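Local atomic coordinates of glucose-inhibited division protein A-related protein, probable oxidoreductase (Thermus thermophilus, PDB entry 2CUL), a protein that binds flavin-adenine dinucleotide in a Rossmann-type fold and is probably an oxidoreductase, a small relative of the glucose-inhibited division protein A family. Residues Phe20-Lys25 / Arg222-Leu227; His184-Glu189 / Arg194-Glu199; Pro48-Gly53 / Arg58-Lys63. All coordinates share one frame; numbering follows the deposited sequence.

Interaction 1: residues Phe20-Lys25 / Arg222-Leu227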
loop_
_atom_site.group_PDB
_atom_site.type_symbol
_atom_site.label_atom_id
_atom_site.label_comp_id
_atom_site.label_asym_id
_atom_site.label_seq_id
_atom_site.Cartn_x
_atom_site.Cartn_y
_atom_site.Cartn_z
ATOM N N PHE A 20 -6.866 8.872 -1.316
ATOM C CA PHE A 20 -7.266 10.044 -2.081
ATOM C C PHE A 20 -8.769 10.133 -2.321
ATOM O O PHE A 20 -9.391 11.141 -1.991
ATOM C CB PHE A 20 -6.539 10.065 -3.427
ATOM C CG PHE A 20 -6.928 11.220 -4.307
ATOM C CD1 PHE A 20 -6.411 12.489 -4.079
ATOM C CD2 PHE A 20 -7.832 11.040 -5.349
ATOM C CE1 PHE A 20 -6.789 13.569 -4.879
ATOM C CE2 PHE A 20 -8.219 12.111 -6.154
ATOM C CZ PHE A 20 -7.695 13.378 -5.916
ATOM N N TRP A 21 -9.355 9.085 -2.893
ATOM C CA TRP A 21 -10.783 9.099 -3.176
ATOM C C TRP A 21 -11.657 9.059 -1.932
ATOM O O TRP A 21 -12.739 9.645 -1.915
ATOM C CB TRP A 21 -11.152 7.953 -4.120
ATOM C CG TRP A 21 -10.564 8.138 -5.480
ATOM C CD1 TRP A 21 -9.400 7.599 -5.950
ATOM C CD2 TRP A 21 -11.065 8.983 -6.522
ATOM N NE1 TRP A 21 -9.144 8.059 -7.219
ATOM C CE2 TRP A 21 -10.150 8.911 -7.595
ATOM C CE3 TRP A 21 -12.198 9.798 -6.653
ATOM C CZ2 TRP A 21 -10.333 9.623 -8.786
ATOM C CZ3 TRP A 21 -12.379 10.509 -7.841
ATOM C CH2 TRP A 21 -11.450 10.415 -8.890
ATOM N N LEU A 22 -11.198 8.376 -0.889
ATOM C CA LEU A 22 -11.973 8.319 0.340
ATOM C C LEU A 22 -12.017 9.713 0.947
ATOM O O LEU A 22 -13.073 10.186 1.370
ATOM C CB LEU A 22 -11.341 7.346 1.341
ATOM C CG LEU A 22 -11.500 5.853 1.034
ATOM C CD1 LEU A 22 -10.718 5.038 2.051
ATOM C CD2 LEU A 22 -12.981 5.476 1.068
ATOM N N ALA A 23 -10.863 10.374 0.971
ATOM C CA ALA A 23 -10.765 11.713 1.538
ATOM C C ALA A 23 -11.602 12.727 0.763
ATOM O O ALA A 23 -12.165 13.653 1.351
ATOM C CB ALA A 23 -9.308 12.149 1.584
ATOM N N GLN A 24 -11.684 12.550 -0.553
ATOM C CA GLN A 24 -12.470 13.445 -1.396
ATOM C C GLN A 24 -13.930 13.410 -0.959
ATOM O O GLN A 24 -14.660 14.391 -1.120
ATOM C CB GLN A 24 -12.375 13.023 -2.866
ATOM C CG GLN A 24 -11.007 13.211 -3.494
ATOM C CD GLN A 24 -10.606 14.668 -3.587
ATOM O OE1 GLN A 24 -11.295 15.475 -4.210
ATOM N NE2 GLN A 24 -9.485 15.013 -2.966
ATOM N N LYS A 25 -14.346 12.276 -0.400
ATOM C CA LYS A 25 -15.718 12.088 0.060
ATOM C C LYS A 25 -15.913 12.352 1.552
ATOM O O LYS A 25 -16.978 12.071 2.104
ATOM C CB LYS A 25 -16.195 10.674 -0.282
ATOM C CG LYS A 25 -16.342 10.423 -1.777
ATOM C CD LYS A 25 -17.430 11.305 -2.378
ATOM C CE LYS A 25 -17.530 11.129 -3.887
ATOM N NZ LYS A 25 -16.295 11.583 -4.592
ATOM N N ARG A 222 -11.216 1.638 -6.932
ATOM C CA ARG A 222 -12.284 0.643 -6.849
ATOM C C ARG A 222 -12.545 0.275 -5.391
ATOM O O ARG A 222 -13.692 0.092 -4.979
ATOM C CB ARG A 222 -11.909 -0.609 -7.650
ATOM C CG ARG A 222 -13.044 -1.618 -7.818
ATOM C CD ARG A 222 -12.700 -2.670 -8.872
ATOM N NE ARG A 222 -11.695 -3.639 -8.432
ATOM C CZ ARG A 222 -11.941 -4.673 -7.631
ATOM N NH1 ARG A 222 -13.166 -4.888 -7.166
ATOM N NH2 ARG A 222 -10.960 -5.507 -7.308
ATOM N N LEU A 223 -11.476 0.156 -4.613
ATOM C CA LEU A 223 -11.618 -0.164 -3.200
ATOM C C LEU A 223 -12.306 0.998 -2.495
ATOM O O LEU A 223 -13.200 0.795 -1.678
ATOM C CB LEU A 223 -10.250 -0.422 -2.559
ATOM C CG LEU A 223 -10.221 -0.433 -1.025
ATOM C CD1 LEU A 223 -11.167 -1.500 -0.483
ATOM C CD2 LEU A 223 -8.794 -0.681 -0.549
ATOM N N ALA A 224 -11.881 2.218 -2.811
ATOM C CA ALA A 224 -12.475 3.400 -2.193
ATOM C C ALA A 224 -13.976 3.436 -2.464
ATOM O O ALA A 224 -14.774 3.705 -1.565
ATOM C CB ALA A 224 -11.808 4.667 -2.725
ATOM N N GLU A 225 -14.359 3.162 -3.708
ATOM C CA GLU A 225 -15.771 3.166 -4.071
ATOM C C GLU A 225 -16.539 2.091 -3.313
ATOM O O GLU A 225 -17.681 2.306 -2.913
ATOM C CB GLU A 225 -15.931 2.970 -5.576
ATOM C CG GLU A 225 -15.265 4.069 -6.397
ATOM C CD GLU A 225 -15.392 3.848 -7.893
ATOM O OE1 GLU A 225 -15.136 2.715 -8.351
ATOM O OE2 GLU A 225 -15.733 4.810 -8.610
ATOM N N HIS A 226 -15.916 0.933 -3.112
ATOM C CA HIS A 226 -16.573 -0.141 -2.379
ATOM C C HIS A 226 -16.776 0.245 -0.916
ATOM O O HIS A 226 -17.865 0.072 -0.362
ATOM C CB HIS A 226 -15.752 -1.431 -2.446
ATOM C CG HIS A 226 -16.246 -2.499 -1.518
ATOM N ND1 HIS A 226 -17.463 -3.124 -1.687
ATOM C CD2 HIS A 226 -15.714 -3.011 -0.384
ATOM C CE1 HIS A 226 -17.660 -3.974 -0.695
ATOM N NE2 HIS A 226 -16.615 -3.924 0.111
ATOM N N LEU A 227 -15.726 0.769 -0.291
ATOM C CA LEU A 227 -15.795 1.167 1.110
ATOM C C LEU A 227 -16.804 2.286 1.336
ATOM O O LEU A 227 -17.470 2.329 2.372
ATOM C CB LEU A 227 -14.414 1.603 1.605
ATOM C CG LEU A 227 -13.360 0.491 1.667
ATOM C CD1 LEU A 227 -12.008 1.067 2.057
ATOM C CD2 LEU A 227 -13.805 -0.565 2.673
#
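L22 and W21 both turn CG to the side of their own backbone N, opposite the carbonyl carbon (chi1 -74° and -67°), and with these torsions the two residues meet A224 by different parts. W21 offers only its root: CB lies 3.6 Å from A224 CB, while the indole leads away from residues 222-227. L22 instead sends its branch across. Its CG rests 4.0 Å from A224 CB, and CD2 leans over the backbone of the same residue, 3.6 Å from A224 O. One turn further on, L227 receives the tip of that leucine: L22 CD2 comes to 4.2 Å from L227 CB, and the two CD1 methyls of L22 and L227 are equally far apart, at the outer limit of van der Waals contact, the two side chains slanting across one another. Helix 13-24 is the first helix of the Rossmann-type dinucleotide fold, following strand 6-9 and a GxGxxG-like turn consistent with the bound FAD; here its C-terminal part packs against the long helix 213-230 near the end of the chain. The short helical segments run at 37° to each other with axes 8.8 Å apart, and the small A224 at the point of nearest backbone approach is consistent with this close spacing. No hydrogen bond crosses between them; the contact is apolar and mostly buried. L22 also touches L228, while L223 and L227 reach strand 116-119, linking the second helix to the central sheet. The W21 indole makes a cation-pi contact with K221, just before R222 on the same helix.

Interaction 2: residues His184-Glu189 / Arg194-Glu199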
loop_
_atom_site.group_PDB
_atom_site.type_symbol
_atom_site.label_atom_id
_atom_site.label_comp_id
_atom_site.label_asym_id
_atom_site.label_seq_id
_atom_site.Cartn_x
_atom_site.Cartn_y
_atom_site.Cartn_z
ATOM N N HIS A 184 -2.149 -15.248 -1.272
ATOM C CA HIS A 184 -2.660 -16.258 -2.189
ATOM C C HIS A 184 -4.055 -15.802 -2.625
ATOM O O HIS A 184 -4.826 -15.274 -1.820
ATOM C CB HIS A 184 -2.731 -17.607 -1.471
ATOM C CG HIS A 184 -3.082 -18.753 -2.367
ATOM N ND1 HIS A 184 -4.349 -18.945 -2.873
ATOM C CD2 HIS A 184 -2.323 -19.761 -2.859
ATOM C CE1 HIS A 184 -4.356 -20.022 -3.638
ATOM N NE2 HIS A 184 -3.140 -20.535 -3.647
ATOM N N PRO A 185 -4.399 -15.992 -3.906
ATOM C CA PRO A 185 -5.716 -15.580 -4.400
ATOM C C PRO A 185 -6.921 -16.048 -3.581
ATOM O O PRO A 185 -7.916 -15.330 -3.474
ATOM C CB PRO A 185 -5.733 -16.131 -5.821
ATOM C CG PRO A 185 -4.303 -15.993 -6.230
ATOM C CD PRO A 185 -3.564 -16.502 -5.008
ATOM N N GLU A 186 -6.842 -17.246 -3.010
ATOM C CA GLU A 186 -7.950 -17.783 -2.221
ATOM C C GLU A 186 -8.218 -16.982 -0.948
ATOM O O GLU A 186 -9.298 -17.074 -0.373
ATOM C CB GLU A 186 -7.679 -19.252 -1.867
ATOM C CG GLU A 186 -8.708 -19.911 -0.947
ATOM C CD GLU A 186 -10.131 -19.846 -1.481
ATOM O OE1 GLU A 186 -10.334 -20.091 -2.688
ATOM O OE2 GLU A 186 -11.050 -19.563 -0.684
ATOM N N GLU A 187 -7.239 -16.193 -0.517
ATOM C CA GLU A 187 -7.392 -15.381 0.688
ATOM C C GLU A 187 -8.186 -14.114 0.413
ATOM O O GLU A 187 -8.782 -13.530 1.315
ATOM C CB GLU A 187 -6.022 -14.939 1.211
ATOM C CG GLU A 187 -5.063 -16.051 1.561
ATOM C CD GLU A 187 -5.292 -16.594 2.948
ATOM O OE1 GLU A 187 -6.293 -16.208 3.595
ATOM O OE2 GLU A 187 -4.470 -17.416 3.389
ATOM N N TRP A 188 -8.199 -13.706 -0.847
ATOM C CA TRP A 188 -8.812 -12.449 -1.248
ATOM C C TRP A 188 -10.110 -12.522 -2.050
ATOM O O TRP A 188 -10.232 -13.315 -2.977
ATOM C CB TRP A 188 -7.748 -11.687 -2.038
ATOM C CG TRP A 188 -8.023 -10.262 -2.345
ATOM C CD1 TRP A 188 -8.112 -9.228 -1.458
ATOM C CD2 TRP A 188 -8.124 -9.684 -3.648
ATOM N NE1 TRP A 188 -8.251 -8.038 -2.131
ATOM C CE2 TRP A 188 -8.262 -8.290 -3.478
ATOM C CE3 TRP A 188 -8.104 -10.210 -4.947
ATOM C CZ2 TRP A 188 -8.381 -7.411 -4.560
ATOM C CZ3 TRP A 188 -8.222 -9.335 -6.026
ATOM C CH2 TRP A 188 -8.358 -7.950 -5.821
ATOM N N GLU A 189 -11.078 -11.689 -1.673
ATOM C CA GLU A 189 -12.356 -11.608 -2.379
ATOM C C GLU A 189 -12.262 -10.375 -3.279
ATOM O O GLU A 189 -12.399 -9.244 -2.816
ATOM C CB GLU A 189 -13.506 -11.463 -1.378
ATOM C CG GLU A 189 -14.889 -11.384 -2.008
ATOM C CD GLU A 189 -16.007 -11.562 -0.990
ATOM O OE1 GLU A 189 -16.024 -10.831 0.026
ATOM O OE2 GLU A 189 -16.873 -12.436 -1.210
ATOM N N ARG A 194 -11.825 -7.976 0.459
ATOM C CA ARG A 194 -11.698 -8.611 1.762
ATOM C C ARG A 194 -10.709 -9.769 1.832
ATOM O O ARG A 194 -10.624 -10.592 0.919
ATOM C CB ARG A 194 -13.065 -9.132 2.223
ATOM C CG ARG A 194 -14.055 -8.057 2.637
ATOM C CD ARG A 194 -13.913 -7.717 4.113
ATOM N NE ARG A 194 -14.339 -8.828 4.964
ATOM C CZ ARG A 194 -13.527 -9.555 5.726
ATOM N NH1 ARG A 194 -14.021 -10.547 6.457
ATOM N NH2 ARG A 194 -12.228 -9.288 5.775
ATOM N N LEU A 195 -9.945 -9.801 2.919
ATOM C CA LEU A 195 -9.040 -10.908 3.198
ATOM C C LEU A 195 -9.935 -11.643 4.195
ATOM O O LEU A 195 -9.897 -11.398 5.404
ATOM C CB LEU A 195 -7.742 -10.421 3.851
ATOM C CG LEU A 195 -6.725 -9.792 2.890
ATOM C CD1 LEU A 195 -5.495 -9.347 3.678
ATOM C CD2 LEU A 195 -6.322 -10.801 1.815
ATOM N N LYS A 196 -10.780 -12.514 3.645
ATOM C CA LYS A 196 -11.783 -13.264 4.396
ATOM C C LYS A 196 -11.370 -14.094 5.602
ATOM O O LYS A 196 -12.233 -14.500 6.386
ATOM C CB LYS A 196 -12.570 -14.161 3.436
ATOM C CG LYS A 196 -11.733 -15.230 2.760
ATOM C CD LYS A 196 -12.598 -16.140 1.903
ATOM C CE LYS A 196 -11.754 -17.154 1.153
ATOM N NZ LYS A 196 -10.941 -18.001 2.071
ATOM N N ARG A 197 -10.078 -14.359 5.754
ATOM C CA ARG A 197 -9.605 -15.149 6.885
ATOM C C ARG A 197 -9.991 -14.503 8.217
ATOM O O ARG A 197 -10.263 -15.196 9.199
ATOM C CB ARG A 197 -8.084 -15.327 6.803
ATOM C CG ARG A 197 -7.500 -16.239 7.876
ATOM C CD ARG A 197 -6.023 -16.512 7.613
ATOM N NE ARG A 197 -5.814 -17.290 6.392
ATOM C CZ ARG A 197 -5.811 -18.620 6.336
ATOM N NH1 ARG A 197 -6.002 -19.338 7.436
ATOM N NH2 ARG A 197 -5.612 -19.234 5.176
ATOM N N LEU A 198 -10.021 -13.173 8.244
ATOM C CA LEU A 198 -10.388 -12.437 9.448
ATOM C C LEU A 198 -11.432 -11.384 9.085
ATOM O O LEU A 198 -11.736 -11.189 7.910
ATOM C CB LEU A 198 -9.152 -11.766 10.051
ATOM C CG LEU A 198 -8.039 -12.721 10.497
ATOM C CD1 LEU A 198 -6.780 -11.944 10.843
ATOM C CD2 LEU A 198 -8.515 -13.527 11.694
ATOM N N GLU A 199 -11.984 -10.716 10.094
ATOM C CA GLU A 199 -12.994 -9.687 9.863
ATOM C C GLU A 199 -12.388 -8.287 9.827
ATOM O O GLU A 199 -11.356 -8.038 10.451
ATOM C CB GLU A 199 -14.063 -9.743 10.958
ATOM C CG GLU A 199 -14.854 -11.039 10.989
ATOM C CD GLU A 199 -15.659 -11.259 9.723
ATOM O OE1 GLU A 199 -16.442 -10.361 9.350
ATOM O OE2 GLU A 199 -15.512 -12.331 9.101
HETATM O O HOH W 1 -7.896 -13.942 3.926
HETATM O O HOH W 2 -8.759 -17.603 3.830
#
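E187 OE2 is gripped by R197 NH2 at 2.8 Å and by the backbone N of R159 from outside the hairpin. E187 bends at chi2 (-84°), turning its carboxylate to R197, whose CG is anti to its backbone N. R197 approaches side-on: NH2 takes OE2 and NE, at 3.0 Å, the syn lone pair of OE1, with a weak second bond to OE2; NH2 meets OE2 on the syn side but 27° out of the carboxylate plane, and carboxylate and guanidinium stand 54° apart. Two waters donate to E187 OE1; one also bridges to E187 O and R197 N, the other accepts from K196 NZ. Shortening E187 to an alanine would probably leave the R197 guanidinium without its anionic mate, the R159 amide without this acceptor and both waters short of one partner. K196 NZ forms a second salt bridge, to E186 OE2 at 3.2 Å. The backbones form a short, weakly bonded antiparallel hairpin: E189 N donates to R194 O at 2.9 Å, and W188 and L195 form a non-hydrogen-bonded pair whose side chains meet at W188 CD1 and L195 CD2, 4.0 Å apart. R194 NH1 and NH2 both hold L198 O, from opposite faces of its plane. The hairpin lies beside strand 201-203, where L195 packs on L201 and A203 and W188 NE1 bonds A203 O; the indole also rests against E219 of helix 213-230.

Interaction 3: residues Pro48-Gly53 / Arg58-Lys63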
loop_
_atom_site.group_PDB
_atom_site.type_symbol
_atom_site.label_atom_id
_atom_site.label_comp_id
_atom_site.label_asym_id
_atom_site.label_seq_id
_atom_site.Cartn_x
_atom_site.Cartn_y
_atom_site.Cartn_z
ATOM N N PRO A 48 1.815 8.302 -19.175
ATOM C CA PRO A 48 0.398 8.204 -19.538
ATOM C C PRO A 48 0.101 7.056 -20.499
ATOM O O PRO A 48 1.001 6.535 -21.157
ATOM C CB PRO A 48 0.105 9.576 -20.144
ATOM C CG PRO A 48 1.406 9.945 -20.770
ATOM C CD PRO A 48 2.412 9.536 -19.715
ATOM N N PRO A 49 -1.179 6.674 -20.624
ATOM C CA PRO A 49 -2.349 7.238 -19.945
ATOM C C PRO A 49 -2.558 6.788 -18.499
ATOM O O PRO A 49 -2.159 5.691 -18.109
ATOM C CB PRO A 49 -3.495 6.805 -20.849
ATOM C CG PRO A 49 -3.058 5.437 -21.256
ATOM C CD PRO A 49 -1.589 5.637 -21.589
ATOM N N PHE A 50 -3.196 7.656 -17.719
ATOM C CA PHE A 50 -3.489 7.388 -16.317
ATOM C C PHE A 50 -5.000 7.399 -16.108
ATOM O O PHE A 50 -5.750 7.896 -16.950
ATOM C CB PHE A 50 -2.862 8.470 -15.437
ATOM C CG PHE A 50 -1.392 8.658 -15.658
ATOM C CD1 PHE A 50 -0.496 7.634 -15.380
ATOM C CD2 PHE A 50 -0.899 9.868 -16.139
ATOM C CE1 PHE A 50 0.870 7.810 -15.572
ATOM C CE2 PHE A 50 0.464 10.055 -16.335
ATOM C CZ PHE A 50 1.350 9.027 -16.051
ATOM N N PRO A 51 -5.470 6.838 -14.985
ATOM C CA PRO A 51 -6.915 6.834 -14.733
ATOM C C PRO A 51 -7.379 8.283 -14.596
ATOM O O PRO A 51 -6.775 9.063 -13.865
ATOM C CB PRO A 51 -7.032 6.068 -13.420
ATOM C CG PRO A 51 -5.866 5.117 -13.475
ATOM C CD PRO A 51 -4.759 6.013 -13.991
ATOM N N PRO A 52 -8.453 8.665 -15.302
ATOM C CA PRO A 52 -8.949 10.043 -15.222
ATOM C C PRO A 52 -9.221 10.564 -13.809
ATOM O O PRO A 52 -9.899 9.914 -13.013
ATOM C CB PRO A 52 -10.214 9.998 -16.076
ATOM C CG PRO A 52 -9.869 8.975 -17.117
ATOM C CD PRO A 52 -9.224 7.886 -16.287
ATOM N N GLY A 53 -8.675 11.742 -13.510
ATOM C CA GLY A 53 -8.870 12.372 -12.213
ATOM C C GLY A 53 -8.175 11.733 -11.026
ATOM O O GLY A 53 -8.376 12.156 -9.889
ATOM N N ARG A 58 -2.791 13.406 -11.419
ATOM C CA ARG A 58 -2.490 14.721 -10.864
ATOM C C ARG A 58 -1.017 14.894 -10.502
ATOM O O ARG A 58 -0.471 15.991 -10.617
ATOM C CB ARG A 58 -3.363 14.973 -9.630
ATOM C CG ARG A 58 -4.855 14.933 -9.930
ATOM C CD ARG A 58 -5.682 14.758 -8.665
ATOM N NE ARG A 58 -7.083 14.476 -8.971
ATOM C CZ ARG A 58 -8.032 15.399 -9.097
ATOM N NH1 ARG A 58 -7.743 16.684 -8.937
ATOM N NH2 ARG A 58 -9.274 15.033 -9.388
ATOM N N ALA A 59 -0.373 13.813 -10.070
ATOM C CA ALA A 59 1.034 13.870 -9.679
ATOM C C ALA A 59 2.007 13.920 -10.854
ATOM O O ALA A 59 3.153 14.334 -10.701
ATOM C CB ALA A 59 1.369 12.674 -8.786
ATOM N N TYR A 60 1.547 13.497 -12.024
ATOM C CA TYR A 60 2.376 13.480 -13.222
ATOM C C TYR A 60 2.739 14.870 -13.744
ATOM O O TYR A 60 1.932 15.793 -13.691
ATOM C CB TYR A 60 1.646 12.710 -14.324
ATOM C CG TYR A 60 2.354 12.689 -15.661
ATOM C CD1 TYR A 60 3.507 11.933 -15.853
ATOM C CD2 TYR A 60 1.843 13.402 -16.748
ATOM C CE1 TYR A 60 4.134 11.881 -17.099
ATOM C CE2 TYR A 60 2.460 13.359 -17.991
ATOM C CZ TYR A 60 3.603 12.595 -18.160
ATOM O OH TYR A 60 4.206 12.533 -19.396
ATOM N N ASP A 61 3.964 14.998 -14.251
ATOM C CA ASP A 61 4.453 16.246 -14.836
ATOM C C ASP A 61 5.146 15.838 -16.130
ATOM O O ASP A 61 6.204 15.215 -16.108
ATOM C CB ASP A 61 5.460 16.936 -13.910
ATOM C CG ASP A 61 5.926 18.280 -14.454
ATOM O OD1 ASP A 61 5.792 18.513 -15.674
ATOM O OD2 ASP A 61 6.437 19.101 -13.665
ATOM N N PRO A 62 4.551 16.179 -17.284
ATOM C CA PRO A 62 5.153 15.816 -18.569
ATOM C C PRO A 62 6.522 16.437 -18.833
ATOM O O PRO A 62 7.232 16.020 -19.749
ATOM C CB PRO A 62 4.099 16.269 -19.576
ATOM C CG PRO A 62 3.513 17.462 -18.920
ATOM C CD PRO A 62 3.352 17.010 -17.481
ATOM N N LYS A 63 6.902 17.421 -18.027
ATOM C CA LYS A 63 8.192 18.074 -18.210
ATOM C C LYS A 63 9.218 17.710 -17.140
ATOM O O LYS A 63 10.314 18.268 -17.109
ATOM C CB LYS A 63 8.012 19.594 -18.262
ATOM C CG LYS A 63 7.293 20.084 -19.511
ATOM C CD LYS A 63 7.228 21.604 -19.555
ATOM C CE LYS A 63 6.607 22.100 -20.855
ATOM N NZ LYS A 63 7.389 21.671 -22.047
#
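The Y60 ring carries F50 on one face and P62, two residues on, on the other: F50 CE2 stands 3.3 Å above the plane, offset toward the rim near Y60 CG, and P62 N lies 3.6 Å beyond the opposite side. The two aromatic planes meet obliquely at 57°, with F50 CZ reaching Y60 CD1. P48 CA covers one face of the F50 ring, while P48 CD touches the far end of the tyrosine, 3.6 Å from Y60 CZ. Y60 points its ring there because CG lies anti to the backbone N (chi1 176°). The proline-rich loop 48-53 leads into helix 55-59, and Y60 lies where the chain returns past F50. At the other end of the contact R58 stretches from CG to NE and grips one acceptor with two nitrogens. NE at 2.8 Å and NH2 at 3.1 Å both bond G53 O, which lies at the guanidinium edge, close to its plane; both donors come from the same face of the carbonyl, NE well above its plane. G53 N bonds E57 OE1, F50 also packs on L56 and E57, and P51 touches A214, S217 and E218 of helix 213-230.

How the interactions relate
Interaction 1 is the buried one, apolar side-chain packing between two helices without a hydrogen bond across it; interaction 3 lies at the surface, and interaction 2 is intermediate, with charged groups and waters around a short hairpin. Salt bridges across the segments occur only in interaction 2, whereas interaction 3 pairs aromatic and proline packing with an arginine gripping a backbone carbonyl. Interaction 1 touches both others. Beside 48-53 and 58-63, F20 CZ lies 3.3 Å from R58 NE and W21 CZ2 3.4 Å from G53 O; toward the hairpin, R222 NH2 packs on W188 CH2. Interactions 2 and 3 stay about 15 Å apart at their nearest atoms, yet each also packs against helix 213-230.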